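GTP-binding protein (Thermus thermophilus, PDB 2DBY) probably hydrolyses ATP as a ribosome-binding P-loop NTPase of the YchF/OLA1 subfamily, and also binds GDP. Local coordinates at residues 211-217 with 240-245; 104-110 with 205-211; 19-23 with 246-251. All coordinates share one frame. Residue numbers count along the deposited sequence, not the author numbering.

Contact 1: residues 211-217 with 240-245; sequences AEEDLPD and VVSARL. With GDP (guanosine-5'-diphosphate), chain B.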
loop_
_atom_site.group_PDB
_atom_site.type_symbol
_atom_site.label_atom_id
_atom_site.label_comp_id
_atom_site.label_asym_id
_atom_site.label_seq_id
_atom_site.Cartn_x
_atom_site.Cartn_y
_atom_site.Cartn_z
ATOM N N ALA A 211 -16.071 -8.076 -15.604
ATOM C CA ALA A 211 -15.799 -8.937 -16.751
ATOM C C ALA A 211 -14.750 -8.143 -17.550
ATOM O O ALA A 211 -14.769 -6.913 -17.545
ATOM C CB ALA A 211 -17.069 -9.121 -17.572
ATOM N N GLU A 212 -13.858 -8.828 -18.269
ATOM C CA GLU A 212 -12.798 -8.138 -19.009
ATOM C C GLU A 212 -13.238 -7.030 -19.966
ATOM O O GLU A 212 -12.494 -6.061 -20.156
ATOM C CB GLU A 212 -11.937 -9.156 -19.765
ATOM C CG GLU A 212 -12.725 -10.137 -20.589
ATOM C CD GLU A 212 -11.902 -11.371 -20.955
ATOM O OE1 GLU A 212 -11.138 -11.866 -20.094
ATOM O OE2 GLU A 212 -12.041 -11.851 -22.090
ATOM N N GLU A 213 -14.430 -7.161 -20.552
ATOM C CA GLU A 213 -14.940 -6.141 -21.489
ATOM C C GLU A 213 -15.157 -4.787 -20.824
ATOM O O GLU A 213 -15.209 -3.763 -21.500
ATOM C CB GLU A 213 -16.262 -6.579 -22.113
ATOM C CG GLU A 213 -17.320 -6.948 -21.113
ATOM C CD GLU A 213 -17.392 -8.457 -20.887
ATOM O OE1 GLU A 213 -16.329 -9.153 -20.909
ATOM O OE2 GLU A 213 -18.525 -8.943 -20.678
ATOM N N ASP A 214 -15.302 -4.783 -19.500
ATOM C CA ASP A 214 -15.510 -3.545 -18.760
ATOM C C ASP A 214 -14.216 -2.822 -18.370
ATOM O O ASP A 214 -14.269 -1.782 -17.729
ATOM C CB ASP A 214 -16.344 -3.817 -17.499
ATOM C CG ASP A 214 -17.840 -3.813 -17.775
ATOM O OD1 ASP A 214 -18.236 -3.261 -18.823
ATOM O OD2 ASP A 214 -18.624 -4.344 -16.954
ATOM N N LEU A 215 -13.057 -3.382 -18.733
ATOM C CA LEU A 215 -11.789 -2.748 -18.414
ATOM C C LEU A 215 -11.564 -1.642 -19.441
ATOM O O LEU A 215 -12.014 -1.745 -20.589
ATOM C CB LEU A 215 -10.636 -3.767 -18.465
ATOM C CG LEU A 215 -10.716 -4.901 -17.423
ATOM C CD1 LEU A 215 -9.630 -5.950 -17.696
ATOM C CD2 LEU A 215 -10.567 -4.304 -16.000
ATOM N N PRO A 216 -10.796 -0.615 -19.074
ATOM C CA PRO A 216 -10.114 -0.407 -17.793
ATOM C C PRO A 216 -10.855 0.283 -16.646
ATOM O O PRO A 216 -10.441 0.155 -15.498
ATOM C CB PRO A 216 -8.913 0.423 -18.207
ATOM C CG PRO A 216 -9.565 1.382 -19.171
ATOM C CD PRO A 216 -10.439 0.456 -20.023
ATOM N N ASP A 217 -11.928 1.018 -16.935
ATOM C CA ASP A 217 -12.609 1.772 -15.864
ATOM C C ASP A 217 -14.054 1.415 -15.522
ATOM O O ASP A 217 -14.696 2.128 -14.734
ATOM C CB ASP A 217 -12.582 3.273 -16.195
ATOM C CG ASP A 217 -11.192 3.787 -16.519
ATOM O OD1 ASP A 217 -10.254 3.512 -15.748
ATOM O OD2 ASP A 217 -11.050 4.490 -17.543
ATOM N N VAL A 240 -10.246 -0.956 -10.747
ATOM C CA VAL A 240 -11.063 -1.918 -11.490
ATOM C C VAL A 240 -10.183 -3.000 -12.094
ATOM O O VAL A 240 -9.212 -2.695 -12.793
ATOM C CB VAL A 240 -11.848 -1.206 -12.621
ATOM C CG1 VAL A 240 -12.741 -2.210 -13.355
ATOM C CG2 VAL A 240 -12.647 -0.039 -12.040
ATOM N N VAL A 241 -10.518 -4.258 -11.819
ATOM C CA VAL A 241 -9.753 -5.386 -12.367
ATOM C C VAL A 241 -10.683 -6.522 -12.777
ATOM O O VAL A 241 -11.841 -6.585 -12.370
ATOM C CB VAL A 241 -8.791 -5.990 -11.307
ATOM C CG1 VAL A 241 -7.964 -4.883 -10.667
ATOM C CG2 VAL A 241 -9.585 -6.782 -10.255
ATOM N N SER A 242 -10.178 -7.413 -13.620
ATOM C CA SER A 242 -10.910 -8.636 -13.931
ATOM C C SER A 242 -10.004 -9.713 -13.305
ATOM O O SER A 242 -8.919 -9.993 -13.830
ATOM C CB SER A 242 -10.994 -8.893 -15.443
ATOM O OG SER A 242 -11.410 -10.228 -15.642
ATOM N N ALA A 243 -10.426 -10.302 -12.188
ATOM C CA ALA A 243 -9.631 -11.327 -11.510
ATOM C C ALA A 243 -9.344 -12.480 -12.454
ATOM O O ALA A 243 -8.248 -13.027 -12.472
ATOM C CB ALA A 243 -10.390 -11.858 -10.275
ATOM N N ARG A 244 -10.347 -12.888 -13.215
ATOM C CA ARG A 244 -10.116 -13.993 -14.134
ATOM C C ARG A 244 -9.029 -13.657 -15.150
ATOM O O ARG A 244 -8.144 -14.477 -15.430
ATOM C CB ARG A 244 -11.403 -14.359 -14.871
ATOM C CG ARG A 244 -11.216 -15.512 -15.834
ATOM C CD ARG A 244 -12.533 -16.035 -16.349
ATOM N NE ARG A 244 -12.321 -16.984 -17.439
ATOM C CZ ARG A 244 -13.299 -17.592 -18.099
ATOM N NH1 ARG A 244 -14.564 -17.348 -17.771
ATOM N NH2 ARG A 244 -13.014 -18.431 -19.090
ATOM N N LEU A 245 -9.089 -12.464 -15.713
ATOM C CA LEU A 245 -8.077 -12.059 -16.689
ATOM C C LEU A 245 -6.699 -12.026 -16.037
ATOM O O LEU A 245 -5.710 -12.460 -16.621
ATOM C CB LEU A 245 -8.391 -10.676 -17.254
ATOM C CG LEU A 245 -7.356 -10.144 -18.262
ATOM C CD1 LEU A 245 -7.335 -11.050 -19.492
ATOM C CD2 LEU A 245 -7.750 -8.720 -18.678
HETATM P PB GDP B . -14.322 -16.187 -3.867
HETATM O O1B GDP B . -15.477 -16.962 -3.249
HETATM O O2B GDP B . -14.416 -14.605 -3.519
HETATM O O3B GDP B . -12.940 -16.836 -3.851
HETATM O O3A GDP B . -14.711 -16.205 -5.458
HETATM P PA GDP B . -14.065 -17.054 -6.671
HETATM O O1A GDP B . -12.643 -16.725 -6.814
HETATM O O2A GDP B . -14.237 -18.630 -6.393
HETATM O "O5'" GDP B . -14.833 -16.650 -8.033
HETATM C "C5'" GDP B . -16.213 -17.021 -7.932
HETATM C "C4'" GDP B . -16.760 -17.299 -9.355
HETATM O "O4'" GDP B . -16.665 -16.110 -10.236
HETATM C "C3'" GDP B . -16.009 -18.377 -10.125
HETATM O "O3'" GDP B . -16.571 -19.471 -10.848
HETATM C "C2'" GDP B . -14.904 -17.565 -10.850
HETATM O "O2'" GDP B . -14.559 -18.311 -12.041
HETATM C "C1'" GDP B . -15.735 -16.399 -11.367
HETATM N N9 GDP B . -14.931 -15.169 -11.622
HETATM C C8 GDP B . -14.029 -14.573 -10.760
HETATM N N7 GDP B . -13.514 -13.504 -11.303
HETATM C C5 GDP B . -14.043 -13.339 -12.545
HETATM C C6 GDP B . -13.874 -12.368 -13.590
HETATM O O6 GDP B . -13.107 -11.446 -13.443
HETATM N N1 GDP B . -14.597 -12.507 -14.759
HETATM C C2 GDP B . -15.472 -13.565 -14.918
HETATM N N2 GDP B . -16.180 -13.680 -16.087
HETATM N N3 GDP B . -15.642 -14.479 -13.952
HETATM C C4 GDP B . -14.958 -14.406 -12.768
HETATM O O HOH W 1 -8.310 -0.830 -14.541
#

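Contact 2: residues 104-110 with 205-211; sequences AHVLRCF and IYVANVA. With GDP (guanosine-5'-diphosphate), chain B; FMT (formic acid), chain C.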
loop_
_atom_site.group_PDB
_atom_site.type_symbol
_atom_site.label_atom_id
_atom_site.label_comp_id
_atom_site.label_asym_id
_atom_site.label_seq_id
_atom_site.Cartn_x
_atom_site.Cartn_y
_atom_site.Cartn_z
ATOM N N ALA A 104 -8.076 -3.887 1.060
ATOM C CA ALA A 104 -8.556 -3.840 -0.316
ATOM C C ALA A 104 -9.733 -4.823 -0.293
ATOM O O ALA A 104 -9.568 -6.019 -0.022
ATOM C CB ALA A 104 -7.457 -4.301 -1.294
ATOM N N HIS A 105 -10.924 -4.318 -0.577
ATOM C CA HIS A 105 -12.132 -5.133 -0.514
ATOM C C HIS A 105 -12.595 -5.447 -1.923
ATOM O O HIS A 105 -12.937 -4.543 -2.686
ATOM C CB HIS A 105 -13.226 -4.350 0.273
ATOM C CG HIS A 105 -14.467 -5.147 0.577
ATOM N ND1 HIS A 105 -15.367 -4.767 1.555
ATOM C CD2 HIS A 105 -14.945 -6.308 0.059
ATOM C CE1 HIS A 105 -16.345 -5.656 1.625
ATOM N NE2 HIS A 105 -16.116 -6.601 0.725
ATOM N N VAL A 106 -12.615 -6.737 -2.260
ATOM C CA VAL A 106 -13.029 -7.177 -3.593
ATOM C C VAL A 106 -14.558 -7.202 -3.620
ATOM O O VAL A 106 -15.194 -7.844 -2.791
ATOM C CB VAL A 106 -12.490 -8.587 -3.897
ATOM C CG1 VAL A 106 -12.935 -9.040 -5.303
ATOM C CG2 VAL A 106 -10.946 -8.577 -3.775
ATOM N N LEU A 107 -15.127 -6.501 -4.591
ATOM C CA LEU A 107 -16.579 -6.399 -4.729
ATOM C C LEU A 107 -16.943 -6.896 -6.126
ATOM O O LEU A 107 -16.352 -6.460 -7.126
ATOM C CB LEU A 107 -16.973 -4.926 -4.563
ATOM C CG LEU A 107 -16.640 -4.296 -3.213
ATOM C CD1 LEU A 107 -16.905 -2.776 -3.290
ATOM C CD2 LEU A 107 -17.536 -4.935 -2.133
ATOM N N ARG A 108 -17.905 -7.815 -6.199
ATOM C CA ARG A 108 -18.295 -8.355 -7.491
ATOM C C ARG A 108 -19.178 -7.384 -8.287
ATOM O O ARG A 108 -20.253 -6.965 -7.815
ATOM C CB ARG A 108 -19.007 -9.706 -7.296
ATOM C CG ARG A 108 -19.782 -10.156 -8.531
ATOM C CD ARG A 108 -20.175 -11.618 -8.447
ATOM N NE ARG A 108 -18.976 -12.436 -8.377
ATOM C CZ ARG A 108 -18.911 -13.715 -8.724
ATOM N NH1 ARG A 108 -19.991 -14.343 -9.177
ATOM N NH2 ARG A 108 -17.762 -14.368 -8.615
ATOM N N CYS A 109 -18.716 -7.008 -9.476
ATOM C CA CYS A 109 -19.465 -6.099 -10.336
ATOM C C CYS A 109 -19.835 -6.684 -11.701
ATOM O O CYS A 109 -19.947 -5.948 -12.683
ATOM C CB CYS A 109 -18.713 -4.782 -10.551
ATOM S SG CYS A 109 -18.478 -3.828 -9.016
ATOM N N PHE A 110 -19.996 -7.999 -11.774
ATOM C CA PHE A 110 -20.410 -8.654 -13.029
ATOM C C PHE A 110 -21.257 -9.871 -12.654
ATOM O O PHE A 110 -21.158 -10.371 -11.538
ATOM C CB PHE A 110 -19.194 -9.121 -13.823
ATOM C CG PHE A 110 -18.423 -10.196 -13.137
ATOM C CD1 PHE A 110 -18.879 -11.514 -13.153
ATOM C CD2 PHE A 110 -17.308 -9.879 -12.377
ATOM C CE1 PHE A 110 -18.242 -12.495 -12.410
ATOM C CE2 PHE A 110 -16.660 -10.851 -11.628
ATOM C CZ PHE A 110 -17.129 -12.162 -11.640
ATOM N N ILE A 205 -9.187 0.417 -0.299
ATOM C CA ILE A 205 -9.283 0.385 -1.764
ATOM C C ILE A 205 -10.460 -0.541 -2.082
ATOM O O ILE A 205 -10.516 -1.650 -1.575
ATOM C CB ILE A 205 -8.032 -0.257 -2.406
ATOM C CG1 ILE A 205 -6.782 0.549 -2.083
ATOM C CG2 ILE A 205 -8.232 -0.374 -3.947
ATOM C CD1 ILE A 205 -5.509 -0.298 -2.239
ATOM N N TYR A 206 -11.424 -0.092 -2.879
ATOM C CA TYR A 206 -12.515 -0.973 -3.257
ATOM C C TYR A 206 -12.026 -1.533 -4.592
ATOM O O TYR A 206 -11.721 -0.760 -5.502
ATOM C CB TYR A 206 -13.799 -0.188 -3.506
ATOM C CG TYR A 206 -14.578 0.204 -2.266
ATOM C CD1 TYR A 206 -15.549 1.196 -2.339
ATOM C CD2 TYR A 206 -14.368 -0.421 -1.050
ATOM C CE1 TYR A 206 -16.297 1.559 -1.230
ATOM C CE2 TYR A 206 -15.112 -0.074 0.081
ATOM C CZ TYR A 206 -16.080 0.925 -0.026
ATOM O OH TYR A 206 -16.837 1.279 1.067
ATOM N N VAL A 207 -11.942 -2.857 -4.699
ATOM C CA VAL A 207 -11.461 -3.493 -5.931
ATOM C C VAL A 207 -12.701 -3.998 -6.658
ATOM O O VAL A 207 -13.302 -5.001 -6.259
ATOM C CB VAL A 207 -10.520 -4.689 -5.590
ATOM C CG1 VAL A 207 -10.019 -5.346 -6.869
ATOM C CG2 VAL A 207 -9.336 -4.198 -4.763
ATOM N N ALA A 208 -13.104 -3.274 -7.693
ATOM C CA ALA A 208 -14.297 -3.658 -8.463
ATOM C C ALA A 208 -13.915 -4.752 -9.446
ATOM O O ALA A 208 -13.199 -4.489 -10.418
ATOM C CB ALA A 208 -14.867 -2.432 -9.222
ATOM N N ASN A 209 -14.370 -5.975 -9.181
ATOM C CA ASN A 209 -14.076 -7.117 -10.058
ATOM C C ASN A 209 -15.115 -7.109 -11.172
ATOM O O ASN A 209 -16.317 -7.201 -10.910
ATOM C CB ASN A 209 -14.151 -8.425 -9.271
ATOM C CG ASN A 209 -13.609 -9.604 -10.056
ATOM O OD1 ASN A 209 -12.918 -9.431 -11.073
ATOM N ND2 ASN A 209 -13.901 -10.800 -9.592
ATOM N N VAL A 210 -14.648 -6.990 -12.408
ATOM C CA VAL A 210 -15.538 -6.921 -13.548
ATOM C C VAL A 210 -15.176 -7.936 -14.631
ATOM O O VAL A 210 -14.125 -8.571 -14.572
ATOM C CB VAL A 210 -15.482 -5.515 -14.228
ATOM C CG1 VAL A 210 -15.939 -4.447 -13.248
ATOM C CG2 VAL A 210 -14.041 -5.181 -14.695
ATOM N N ALA A 211 -16.071 -8.076 -15.604
ATOM C CA ALA A 211 -15.799 -8.937 -16.751
ATOM C C ALA A 211 -14.750 -8.143 -17.550
ATOM O O ALA A 211 -14.769 -6.913 -17.545
ATOM C CB ALA A 211 -17.069 -9.121 -17.572
HETATM P PB GDP B . -14.322 -16.187 -3.867
HETATM O O1B GDP B . -15.477 -16.962 -3.249
HETATM O O2B GDP B . -14.416 -14.605 -3.519
HETATM O O3B GDP B . -12.940 -16.836 -3.851
HETATM O O3A GDP B . -14.711 -16.205 -5.458
HETATM P PA GDP B . -14.065 -17.054 -6.671
HETATM O O1A GDP B . -12.643 -16.725 -6.814
HETATM O O2A GDP B . -14.237 -18.630 -6.393
HETATM O "O5'" GDP B . -14.833 -16.650 -8.033
HETATM C "C5'" GDP B . -16.213 -17.021 -7.932
HETATM C "C4'" GDP B . -16.760 -17.299 -9.355
HETATM O "O4'" GDP B . -16.665 -16.110 -10.236
HETATM C "C3'" GDP B . -16.009 -18.377 -10.125
HETATM O "O3'" GDP B . -16.571 -19.471 -10.848
HETATM C "C2'" GDP B . -14.904 -17.565 -10.850
HETATM O "O2'" GDP B . -14.559 -18.311 -12.041
HETATM C "C1'" GDP B . -15.735 -16.399 -11.367
HETATM N N9 GDP B . -14.931 -15.169 -11.622
HETATM C C8 GDP B . -14.029 -14.573 -10.760
HETATM N N7 GDP B . -13.514 -13.504 -11.303
HETATM C C5 GDP B . -14.043 -13.339 -12.545
HETATM C C6 GDP B . -13.874 -12.368 -13.590
HETATM O O6 GDP B . -13.107 -11.446 -13.443
HETATM N N1 GDP B . -14.597 -12.507 -14.759
HETATM C C2 GDP B . -15.472 -13.565 -14.918
HETATM N N2 GDP B . -16.180 -13.680 -16.087
HETATM N N3 GDP B . -15.642 -14.479 -13.952
HETATM C C4 GDP B . -14.958 -14.406 -12.768
HETATM C C FMT C . -14.399 -2.455 3.496
HETATM O O1 FMT C . -15.577 -2.318 3.176
HETATM O O2 FMT C . -13.851 -1.665 4.464
HETATM O O HOH W 2 -18.583 -6.587 -15.613
#

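Contact 3: residues 19-23 with 246-251; sequences NALTR and EAELAE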
loop_
_atom_site.group_PDB
_atom_site.type_symbol
_atom_site.label_atom_id
_atom_site.label_comp_id
_atom_site.label_asym_id
_atom_site.label_seq_id
_atom_site.Cartn_x
_atom_site.Cartn_y
_atom_site.Cartn_z
ATOM N N ASN A 19 -5.088 -16.485 -7.138
ATOM C CA ASN A 19 -4.302 -17.423 -7.967
ATOM C C ASN A 19 -3.268 -16.540 -8.652
ATOM O O ASN A 19 -2.087 -16.879 -8.758
ATOM C CB ASN A 19 -5.129 -18.096 -9.079
ATOM C CG ASN A 19 -6.127 -19.096 -8.553
ATOM O OD1 ASN A 19 -5.899 -19.724 -7.525
ATOM N ND2 ASN A 19 -7.255 -19.250 -9.268
ATOM N N ALA A 20 -3.723 -15.385 -9.116
ATOM C CA ALA A 20 -2.834 -14.460 -9.807
ATOM C C ALA A 20 -1.732 -13.906 -8.906
ATOM O O ALA A 20 -0.560 -13.818 -9.295
ATOM C CB ALA A 20 -3.648 -13.327 -10.408
ATOM N N LEU A 21 -2.107 -13.524 -7.692
ATOM C CA LEU A 21 -1.158 -12.976 -6.759
ATOM C C LEU A 21 -0.119 -14.021 -6.354
ATOM O O LEU A 21 1.064 -13.706 -6.243
ATOM C CB LEU A 21 -1.909 -12.451 -5.526
ATOM C CG LEU A 21 -2.694 -11.167 -5.803
ATOM C CD1 LEU A 21 -3.669 -10.871 -4.656
ATOM C CD2 LEU A 21 -1.701 -10.010 -5.970
ATOM N N THR A 22 -0.547 -15.264 -6.132
ATOM C CA THR A 22 0.444 -16.269 -5.731
ATOM C C THR A 22 1.410 -16.548 -6.889
ATOM O O THR A 22 2.596 -16.780 -6.671
ATOM C CB THR A 22 -0.245 -17.539 -5.200
ATOM O OG1 THR A 22 -0.994 -17.184 -4.026
ATOM C CG2 THR A 22 0.799 -18.614 -4.793
ATOM N N ARG A 23 0.922 -16.517 -8.118
ATOM C CA ARG A 23 1.841 -16.705 -9.245
ATOM C C ARG A 23 2.835 -15.529 -9.306
ATOM O O ARG A 23 4.055 -15.713 -9.461
ATOM C CB ARG A 23 1.053 -16.796 -10.567
ATOM C CG ARG A 23 0.287 -18.092 -10.716
ATOM C CD ARG A 23 -0.579 -18.043 -11.968
ATOM N NE ARG A 23 -1.253 -19.311 -12.284
ATOM C CZ ARG A 23 -0.648 -20.337 -12.886
ATOM N NH1 ARG A 23 0.647 -20.253 -13.217
ATOM N NH2 ARG A 23 -1.343 -21.428 -13.192
ATOM N N GLU A 246 -6.616 -11.505 -14.815
ATOM C CA GLU A 246 -5.318 -11.454 -14.163
ATOM C C GLU A 246 -4.741 -12.843 -13.945
ATOM O O GLU A 246 -3.532 -13.049 -14.096
ATOM C CB GLU A 246 -5.409 -10.725 -12.809
ATOM C CG GLU A 246 -5.766 -9.249 -12.968
ATOM C CD GLU A 246 -4.815 -8.519 -13.904
ATOM O OE1 GLU A 246 -5.292 -7.861 -14.853
ATOM O OE2 GLU A 246 -3.589 -8.609 -13.692
ATOM N N ALA A 247 -5.582 -13.796 -13.572
ATOM C CA ALA A 247 -5.082 -15.150 -13.352
ATOM C C ALA A 247 -4.558 -15.729 -14.664
ATOM O O ALA A 247 -3.520 -16.420 -14.681
ATOM C CB ALA A 247 -6.184 -16.022 -12.801
ATOM N N GLU A 248 -5.267 -15.460 -15.759
ATOM C CA GLU A 248 -4.834 -15.970 -17.075
ATOM C C GLU A 248 -3.512 -15.324 -17.508
ATOM O O GLU A 248 -2.589 -16.007 -17.940
ATOM C CB GLU A 248 -5.917 -15.702 -18.120
ATOM C CG GLU A 248 -7.198 -16.492 -17.839
ATOM C CD GLU A 248 -8.388 -16.023 -18.644
ATOM O OE1 GLU A 248 -8.300 -14.959 -19.286
ATOM O OE2 GLU A 248 -9.432 -16.721 -18.618
ATOM N N LEU A 249 -3.402 -14.006 -17.368
ATOM C CA LEU A 249 -2.172 -13.313 -17.733
ATOM C C LEU A 249 -0.950 -13.730 -16.897
ATOM O O LEU A 249 0.168 -13.796 -17.425
ATOM C CB LEU A 249 -2.346 -11.797 -17.613
ATOM C CG LEU A 249 -3.332 -11.155 -18.597
ATOM C CD1 LEU A 249 -3.664 -9.732 -18.130
ATOM C CD2 LEU A 249 -2.710 -11.114 -20.002
ATOM N N ALA A 250 -1.165 -14.004 -15.616
ATOM C CA ALA A 250 -0.085 -14.377 -14.698
ATOM C C ALA A 250 0.557 -15.707 -15.067
ATOM O O ALA A 250 1.650 -16.007 -14.618
ATOM C CB ALA A 250 -0.609 -14.435 -13.258
ATOM N N GLU A 251 -0.135 -16.509 -15.860
ATOM C CA GLU A 251 0.408 -17.801 -16.291
ATOM C C GLU A 251 1.423 -17.608 -17.419
ATOM O O GLU A 251 2.248 -18.494 -17.699
ATOM C CB GLU A 251 -0.746 -18.684 -16.778
ATOM C CG GLU A 251 -0.419 -20.131 -16.874
ATOM C CD GLU A 251 -1.608 -20.965 -17.313
ATOM O OE1 GLU A 251 -2.739 -20.697 -16.860
ATOM O OE2 GLU A 251 -1.390 -21.907 -18.102
HETATM O O HOH W 3 2.592 -18.153 -13.217
#

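Contact 1: residues 211-217 with 240-245
Apolar packing centres on L215, whose side chain reaches in over the end of the strand that finishes at V241. Its CD1 lies 3.5 Å from L245 CD2, and its CD2 lies 4.0 Å from V240 CG1 and 3.9 Å from V241 CA. L215 thus spans the join where strand turns into helix. The peptide bond from L215 to P216 is cis, and beyond it P216 O comes 3.5 Å from V240 CB. No direct hydrogen bond links the two segments. Instead, water 1 donates to both P216 O (2.5 Å) and V240 O (2.7 Å). Hydrogen bonds within each segment set its shape. D214 N to A211 O (2.9 Å) and L215 N to E212 O (3.1 Å) hold the 3-10 turn at 212-214, while L245 N donates to S242 OG (3.2 Å), making S242 the N-cap of the following helix. The same S242 OG donates to GDP O6 (3.0 Å), which also accepts from R244 N (3.1 Å). S242 and R244, at the position of the G5 (SA-type) loop of G domains, contact the guanine carbonyl. E212 occupies the place of the G4 aspartate in the NKxD motif of classical GTPases, but E212 OE1 stays 6.4 Å from GDP N1. Around the contact, V241 pairs through its backbone with A208 of strand 204-209 and with V210 just beyond it, V240 packs on V224 of helix 222-234, R228 of that helix donates to D217 O, and A243 rests on T16 and L17 of helix 14-25.

Contact 2: residues 104-110 with 205-211
V207 lies in the apolar centre of two parallel neighbours in the central sheet of the P-loop G domain. Its CG2 is 3.9 Å from A104 CB and its CB 4.3 Å from V106 CG2. A104, V106, I205 and V207 point to one face of the sheet, H105, L107, Y206 and A208 to the other. On that second face L107 CD1 makes a CH-pi contact with Y206, 4.3 Å from the ring centroid, under helix 124-156. The backbones form a regular parallel ladder, the segment axes 4.6 Å apart at closest and at 27°. H105 N donates to I205 O (2.9 Å), V207 N to H105 O (2.8 Å), L107 N to V207 O (2.9 Å), N209 N to L107 O (2.9 Å) and C109 N to N209 O (2.8 Å). Strand 3-7 flanks strand 102-108 across from this ladder, and strand 237-241 lies beyond strand 204-209. At the C-terminal ends, where nucleotides bind in this fold, the chemistry turns polar. N209 occupies the asparagine position of the G4 motif: its ND2 donates to V12 O of the P-loop and its OD1 accepts from A243 N, tying together two GDP-binding loops. The F110 ring covers the base, F110 CZ 3.3 Å from GDP C4, while F110 CE2 touches N209 ND2 at 3.4 Å. R108 NH2 gives a weak hydrogen bond to the ribose GDP O4' (2.6 Å). Past the ladder, water 2 donates to C109 O (3.3 Å) and accepts from A211 N (2.9 Å).

Contact 3: residues 19-23 with 246-251
Two helical segments run side by side in nearly the same direction, their axes 8.3 Å apart at closest and crossing at 28°. The backbones come nearest at A20 and A247, with A20 CA only 4.3 Å from A247 CA, a spacing that small residues on both helices permit. A20 points across the interface, its CB 3.7 Å from both E246 O and A247 N and 4.3 Å from A250 CB. One turn along, A250 CB also touches A20 O (4.0 Å), and at the other end N19 CB meets A247 CB at 4.4 Å. In the G domain, helix 14-25 is the one that follows the P-loop, and helix 243-250 follows the loop that binds the guanine carbonyl, so the contact packs together two helices whose N-terminal ends hold GDP. Beneath it, A20 and L21 also rest on L271 of helix 270-281, while E246 turns its carboxylate to weak hydrogen bonds with the backbone amides of G270 and L271. Toward solvent, R23 stretches across the helix pair. R23 CD packs on A250 CB (3.8 Å), and E251 CG lies over one face of the guanidinium, 3.8 Å from R23 NH1. The salt bridge R23 NH2 to E251 OE1 is long, 4.0 Å, with the oxygen well out of the guanidinium plane. Water 3 accepts from R23 NH1 (2.9 Å) and donates to A250 O (2.7 Å).

Contact 2 is the buried member, a strand pair inside the sheet with a continuous backbone ladder. Contacts 1 and 3 are partly buried and lack any direct hydrogen bond between their segments, relying on apolar packing and one bridging water each, contact 3 adding a long salt bridge at its solvent edge. Contacts 1 and 2 share A211, reach neighbouring strands and both touch GDP; they meet through backbone and side-chain hydrogen bonds at V241 and A243. Contacts 1 and 3 share helix 243-250, the first at its start, the second further along and away from the base, where alanines give way to a charged, solvent-facing edge. Contacts 2 and 3 do not touch.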